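Local coordinates for Lmo2119 protein (Listeria monocytogenes serovar 1/2a, PDB 5HQH) that is of unknown function but carries a YbbR-like domain, a mostly beta-stranded part of a longer protein with a signal peptide, at residues A[11-23]-A[51-63]. Sequence-based numbering, arbitrary orientation.
Sequences EVIENVPVKVYYD and KAQQDFTVYADLK
Lys19 and Tyr21 exchange backbone hydrogen bonds with Val58, Ala60 and Leu62, where strands 16-21 and 57-61 run parallel as neighbours in the mixed beta sheet of this YbbR-like domain. Tyr21 N gives a nearly straight hydrogen bond to Ala60 O (3.0 Å, 170° at the hydrogen), and Tyr21 O takes Leu62 N at 2.7 Å, so both backbone polar groups of the tyrosine are spent on the partner segment.

The well-packed side is apolar. Val16 CG1, anti to its own N (chi1 174°), reaches Val58 CG2 at 3.8 Å and also touches Phe56 CE1; Ile13 CD1 meets the ring edge at Phe56 CZ, 4.1 Å away. Farther along this side, Val20 CG1 lies against Leu62 CD1, and Ile32 covers Val18, Val20, Ala60 and Leu62.

The face bearing Lys19, Tyr21, Tyr59 and Asp61 is the more solvent-exposed one, though its two tyrosines still touch closely: their rings lean together obliquely, planes at 47°, with Tyr21 CE2 3.5 Å from Tyr59 CB. Near the start of strand 57-61, direct pairing gives way to water: one molecule bridges Pro17 O and Val58 N, while two others tie the Gln54 amide to Glu14 O and Asn15 O.

At the other end, the extended Lys51 from the last turn of helix 44-53 crosses Glu11 in a salt bridge: NZ sits above the carboxylate plane, 2.9 Å from Glu11 OE1, while Gln48 NE2 holds Glu11 OE2.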
loop_
_atom_site.group_PDB
_atom_site.type_symbol
_atom_site.label_atom_id
_atom_site.label_comp_id
_atom_site.label_asym_id
_atom_site.label_seq_id
_atom_site.Cartn_x
_atom_site.Cartn_y
_atom_site.Cartn_z
ATOM N N GLU A 11 -2.560 -17.382 2.658
ATOM C CA GLU A 11 -1.538 -17.242 1.626
ATOM C C GLU A 11 -0.689 -16.017 1.925
ATOM O O GLU A 11 -1.208 -14.974 2.296
ATOM C CB GLU A 11 -2.181 -17.070 0.251
ATOM C CG GLU A 11 -2.866 -18.299 -0.315
ATOM C CD GLU A 11 -1.904 -19.381 -0.759
ATOM O OE1 GLU A 11 -0.715 -19.087 -0.942
ATOM O OE2 GLU A 11 -2.352 -20.519 -0.985
ATOM N N VAL A 12 0.625 -16.167 1.784
ATOM C CA VAL A 12 1.571 -15.063 1.895
ATOM C C VAL A 12 1.983 -14.768 0.456
ATOM O O VAL A 12 2.501 -15.627 -0.234
ATOM C CB VAL A 12 2.788 -15.426 2.773
ATOM C CG1 VAL A 12 3.758 -14.263 2.815
ATOM C CG2 VAL A 12 2.336 -15.809 4.177
ATOM N N ILE A 13 1.699 -13.558 0.014
ATOM C CA ILE A 13 1.924 -13.166 -1.373
ATOM C C ILE A 13 3.061 -12.146 -1.397
ATOM O O ILE A 13 2.952 -11.077 -0.784
ATOM C CB ILE A 13 0.622 -12.579 -1.970
ATOM C CG1 ILE A 13 -0.513 -13.622 -1.857
ATOM C CG2 ILE A 13 0.822 -12.150 -3.418
ATOM C CD1 ILE A 13 -1.833 -13.122 -2.320
ATOM N N GLU A 14 4.106 -12.489 -2.127
ATOM C CA GLU A 14 5.283 -11.641 -2.217
ATOM C C GLU A 14 5.192 -10.689 -3.422
ATOM O O GLU A 14 4.450 -10.905 -4.378
ATOM C CB GLU A 14 6.533 -12.504 -2.336
ATOM C CG GLU A 14 6.780 -13.324 -1.084
ATOM C CD GLU A 14 7.937 -14.280 -1.225
ATOM O OE1 GLU A 14 9.030 -13.860 -1.637
ATOM O OE2 GLU A 14 7.754 -15.463 -0.896
ATOM N N ASN A 15 5.949 -9.608 -3.327
ATOM C CA ASN A 15 6.139 -8.681 -4.434
ATOM C C ASN A 15 4.874 -8.004 -4.912
ATOM O O ASN A 15 4.660 -7.847 -6.101
ATOM C CB ASN A 15 6.898 -9.379 -5.558
ATOM C CG ASN A 15 8.215 -9.961 -5.088
ATOM O OD1 ASN A 15 8.997 -9.278 -4.424
ATOM N ND2 ASN A 15 8.459 -11.201 -5.412
ATOM N N VAL A 16 4.031 -7.633 -3.962
ATOM C CA VAL A 16 2.783 -6.949 -4.271
ATOM C C VAL A 16 3.086 -5.439 -4.413
ATOM O O VAL A 16 3.693 -4.846 -3.524
ATOM C CB VAL A 16 1.776 -7.147 -3.148
ATOM C CG1 VAL A 16 0.560 -6.322 -3.397
ATOM C CG2 VAL A 16 1.414 -8.597 -3.012
ATOM N N PRO A 17 2.669 -4.817 -5.519
ATOM C CA PRO A 17 2.965 -3.392 -5.683
ATOM C C PRO A 17 2.217 -2.508 -4.698
ATOM O O PRO A 17 1.122 -2.863 -4.216
ATOM C CB PRO A 17 2.524 -3.115 -7.114
ATOM C CG PRO A 17 1.530 -4.139 -7.428
ATOM C CD PRO A 17 1.926 -5.366 -6.670
ATOM N N VAL A 18 2.800 -1.353 -4.415
ATOM C CA VAL A 18 2.180 -0.346 -3.565
ATOM C C VAL A 18 1.895 0.915 -4.376
ATOM O O VAL A 18 2.819 1.500 -4.953
ATOM C CB VAL A 18 3.095 0.051 -2.396
ATOM C CG1 VAL A 18 2.409 1.114 -1.537
ATOM C CG2 VAL A 18 3.487 -1.151 -1.554
ATOM N N LYS A 19 0.628 1.302 -4.451
ATOM C CA LYS A 19 0.196 2.514 -5.102
ATOM C C LYS A 19 0.366 3.654 -4.102
ATOM O O LYS A 19 0.294 3.450 -2.887
ATOM C CB LYS A 19 -1.285 2.414 -5.516
ATOM C CG LYS A 19 -1.591 1.255 -6.435
ATOM C CD LYS A 19 -1.229 1.540 -7.856
ATOM C CE LYS A 19 -1.515 0.345 -8.759
ATOM N NZ LYS A 19 -0.439 -0.699 -8.624
ATOM N N VAL A 20 0.594 4.872 -4.611
ATOM C CA VAL A 20 0.800 6.041 -3.765
ATOM C C VAL A 20 -0.050 7.199 -4.282
ATOM O O VAL A 20 0.107 7.602 -5.410
ATOM C CB VAL A 20 2.285 6.495 -3.749
ATOM C CG1 VAL A 20 2.491 7.485 -2.594
ATOM C CG2 VAL A 20 3.229 5.314 -3.614
ATOM N N TYR A 21 -0.920 7.728 -3.422
ATOM C CA TYR A 21 -1.870 8.766 -3.760
ATOM C C TYR A 21 -1.506 10.048 -3.046
ATOM O O TYR A 21 -1.244 10.036 -1.846
ATOM C CB TYR A 21 -3.286 8.328 -3.363
ATOM C CG TYR A 21 -3.720 7.008 -3.911
ATOM C CD1 TYR A 21 -3.644 6.714 -5.258
ATOM C CD2 TYR A 21 -4.276 6.040 -3.074
ATOM C CE1 TYR A 21 -4.087 5.463 -5.745
ATOM C CE2 TYR A 21 -4.711 4.821 -3.542
ATOM C CZ TYR A 21 -4.624 4.522 -4.872
ATOM O OH TYR A 21 -5.082 3.256 -5.316
ATOM N N TYR A 22 -1.488 11.145 -3.800
ATOM C CA TYR A 22 -1.081 12.460 -3.297
ATOM C C TYR A 22 -1.241 13.506 -4.355
ATOM O O TYR A 22 -1.661 13.190 -5.468
ATOM C CB TYR A 22 0.365 12.424 -2.789
ATOM C CG TYR A 22 1.439 12.124 -3.780
ATOM C CD1 TYR A 22 1.827 10.818 -4.057
ATOM C CD2 TYR A 22 2.140 13.142 -4.407
ATOM C CE1 TYR A 22 2.879 10.542 -4.925
ATOM C CE2 TYR A 22 3.189 12.872 -5.250
ATOM C CZ TYR A 22 3.544 11.578 -5.512
ATOM O OH TYR A 22 4.632 11.304 -6.333
ATOM N N ASP A 23 -0.927 14.757 -4.018
ATOM C CA ASP A 23 -0.946 15.876 -4.967
ATOM C C ASP A 23 0.248 15.751 -5.892
ATOM O O ASP A 23 1.329 16.252 -5.596
ATOM C CB ASP A 23 -0.952 17.183 -4.183
ATOM C CG ASP A 23 -0.774 18.410 -5.034
ATOM O OD1 ASP A 23 -0.725 18.336 -6.267
ATOM O OD2 ASP A 23 -0.707 19.502 -4.456
ATOM N N LYS A 51 -5.560 -14.526 -4.474
ATOM C CA LYS A 51 -4.207 -14.893 -4.913
ATOM C C LYS A 51 -4.106 -14.993 -6.428
ATOM O O LYS A 51 -3.161 -14.469 -7.028
ATOM C CB LYS A 51 -3.788 -16.210 -4.264
ATOM C CG LYS A 51 -2.474 -16.757 -4.788
ATOM C CD LYS A 51 -2.105 -18.006 -4.034
ATOM C CE LYS A 51 -0.834 -18.644 -4.564
ATOM N NZ LYS A 51 -0.494 -19.834 -3.734
ATOM N N ALA A 52 -5.097 -15.615 -7.060
ATOM C CA ALA A 52 -5.067 -15.815 -8.501
ATOM C C ALA A 52 -5.146 -14.508 -9.293
ATOM O O ALA A 52 -4.412 -14.313 -10.254
ATOM C CB ALA A 52 -6.191 -16.740 -8.917
ATOM N N GLN A 53 -6.043 -13.619 -8.876
ATOM C CA GLN A 53 -6.270 -12.363 -9.598
ATOM C C GLN A 53 -5.498 -11.160 -9.067
ATOM O O GLN A 53 -5.299 -10.188 -9.803
ATOM C CB GLN A 53 -7.768 -12.037 -9.621
ATOM C CG GLN A 53 -8.521 -12.660 -10.808
ATOM C CD GLN A 53 -8.664 -14.168 -10.744
ATOM O OE1 GLN A 53 -9.373 -14.707 -9.889
ATOM N NE2 GLN A 53 -8.024 -14.856 -11.667
ATOM N N GLN A 54 -5.074 -11.223 -7.802
ATOM C CA GLN A 54 -4.365 -10.126 -7.128
ATOM C C GLN A 54 -5.026 -8.784 -7.410
ATOM O O GLN A 54 -4.383 -7.791 -7.753
ATOM C CB GLN A 54 -2.870 -10.123 -7.455
ATOM C CG GLN A 54 -2.049 -9.491 -6.356
ATOM C CD GLN A 54 -0.609 -9.402 -6.682
ATOM O OE1 GLN A 54 -0.098 -8.292 -6.908
ATOM N NE2 GLN A 54 0.073 -10.561 -6.738
ATOM N N ASP A 55 -6.326 -8.782 -7.280
ATOM C CA ASP A 55 -7.125 -7.604 -7.607
ATOM C C ASP A 55 -7.351 -6.656 -6.427
ATOM O O ASP A 55 -8.038 -5.626 -6.565
ATOM C CB ASP A 55 -8.426 -7.975 -8.349
ATOM C CG ASP A 55 -9.299 -8.951 -7.612
ATOM O OD1 ASP A 55 -8.866 -9.645 -6.668
ATOM O OD2 ASP A 55 -10.455 -9.088 -8.024
ATOM N N PHE A 56 -6.773 -6.988 -5.281
ATOM C CA PHE A 56 -6.750 -6.051 -4.140
ATOM C C PHE A 56 -5.643 -5.049 -4.410
ATOM O O PHE A 56 -4.763 -5.275 -5.252
ATOM C CB PHE A 56 -6.522 -6.765 -2.832
ATOM C CG PHE A 56 -5.303 -7.664 -2.821
ATOM C CD1 PHE A 56 -4.067 -7.157 -2.451
ATOM C CD2 PHE A 56 -5.376 -9.013 -3.190
ATOM C CE1 PHE A 56 -2.944 -7.960 -2.484
ATOM C CE2 PHE A 56 -4.260 -9.806 -3.223
ATOM C CZ PHE A 56 -3.027 -9.280 -2.839
ATOM N N THR A 57 -5.698 -3.931 -3.698
ATOM C CA THR A 57 -4.780 -2.810 -3.913
ATOM C C THR A 57 -4.180 -2.361 -2.617
ATOM O O THR A 57 -4.914 -1.976 -1.722
ATOM C CB THR A 57 -5.553 -1.623 -4.504
ATOM O OG1 THR A 57 -6.187 -2.039 -5.738
ATOM C CG2 THR A 57 -4.653 -0.436 -4.730
ATOM N N VAL A 58 -2.841 -2.432 -2.497
ATOM C CA VAL A 58 -2.121 -1.913 -1.340
ATOM C C VAL A 58 -1.718 -0.486 -1.682
ATOM O O VAL A 58 -1.249 -0.234 -2.788
ATOM C CB VAL A 58 -0.854 -2.727 -1.032
ATOM C CG1 VAL A 58 -0.137 -2.155 0.183
ATOM C CG2 VAL A 58 -1.208 -4.186 -0.803
ATOM N N TYR A 59 -1.962 0.433 -0.754
ATOM C CA TYR A 59 -1.685 1.829 -1.020
ATOM C C TYR A 59 -1.220 2.617 0.190
ATOM O O TYR A 59 -1.557 2.317 1.333
ATOM C CB TYR A 59 -2.910 2.510 -1.623
ATOM C CG TYR A 59 -4.161 2.592 -0.748
ATOM C CD1 TYR A 59 -4.999 1.496 -0.620
ATOM C CD2 TYR A 59 -4.557 3.785 -0.134
ATOM C CE1 TYR A 59 -6.144 1.558 0.133
ATOM C CE2 TYR A 59 -5.730 3.844 0.617
ATOM C CZ TYR A 59 -6.529 2.732 0.721
ATOM O OH TYR A 59 -7.710 2.819 1.441
ATOM N N ALA A 60 -0.462 3.671 -0.122
ATOM C CA ALA A 60 -0.066 4.708 0.825
ATOM C C ALA A 60 -0.860 5.946 0.405
ATOM O O ALA A 60 -0.661 6.478 -0.686
ATOM C CB ALA A 60 1.445 4.987 0.787
ATOM N N ASP A 61 -1.729 6.431 1.296
ATOM C CA ASP A 61 -2.512 7.635 1.006
ATOM C C ASP A 61 -1.872 8.843 1.666
ATOM O O ASP A 61 -1.918 9.006 2.893
ATOM C CB ASP A 61 -3.941 7.500 1.471
ATOM C CG ASP A 61 -4.822 8.615 0.942
ATOM O OD1 ASP A 61 -4.349 9.525 0.234
ATOM O OD2 ASP A 61 -6.032 8.604 1.201
ATOM N N LEU A 62 -1.262 9.676 0.836
ATOM C CA LEU A 62 -0.581 10.874 1.314
ATOM C C LEU A 62 -1.269 12.130 0.826
ATOM O O LEU A 62 -0.649 13.192 0.708
ATOM C CB LEU A 62 0.874 10.820 0.878
ATOM C CG LEU A 62 1.582 9.670 1.600
ATOM C CD1 LEU A 62 2.892 9.337 0.933
ATOM C CD2 LEU A 62 1.773 9.983 3.077
ATOM N N LYS A 63 -2.571 12.028 0.567
ATOM C CA LYS A 63 -3.324 13.189 0.093
ATOM C C LYS A 63 -3.357 14.350 1.042
ATOM O O LYS A 63 -3.400 15.485 0.595
ATOM C CB LYS A 63 -4.764 12.801 -0.277
ATOM C CG LYS A 63 -5.551 13.826 -1.121
ATOM C CD LYS A 63 -4.999 14.009 -2.540
ATOM C CE LYS A 63 -4.828 12.721 -3.336
ATOM N NZ LYS A 63 -6.082 11.912 -3.459
HETATM O O HOH W 1 -2.550 -21.921 -3.984
HETATM O O HOH W 2 2.989 -11.052 -6.638
HETATM O O HOH W 3 2.742 -8.529 -8.141
HETATM O O HOH W 4 -1.434 -3.455 -4.823
HETATM O O HOH W 5 -0.623 15.298 -1.200
#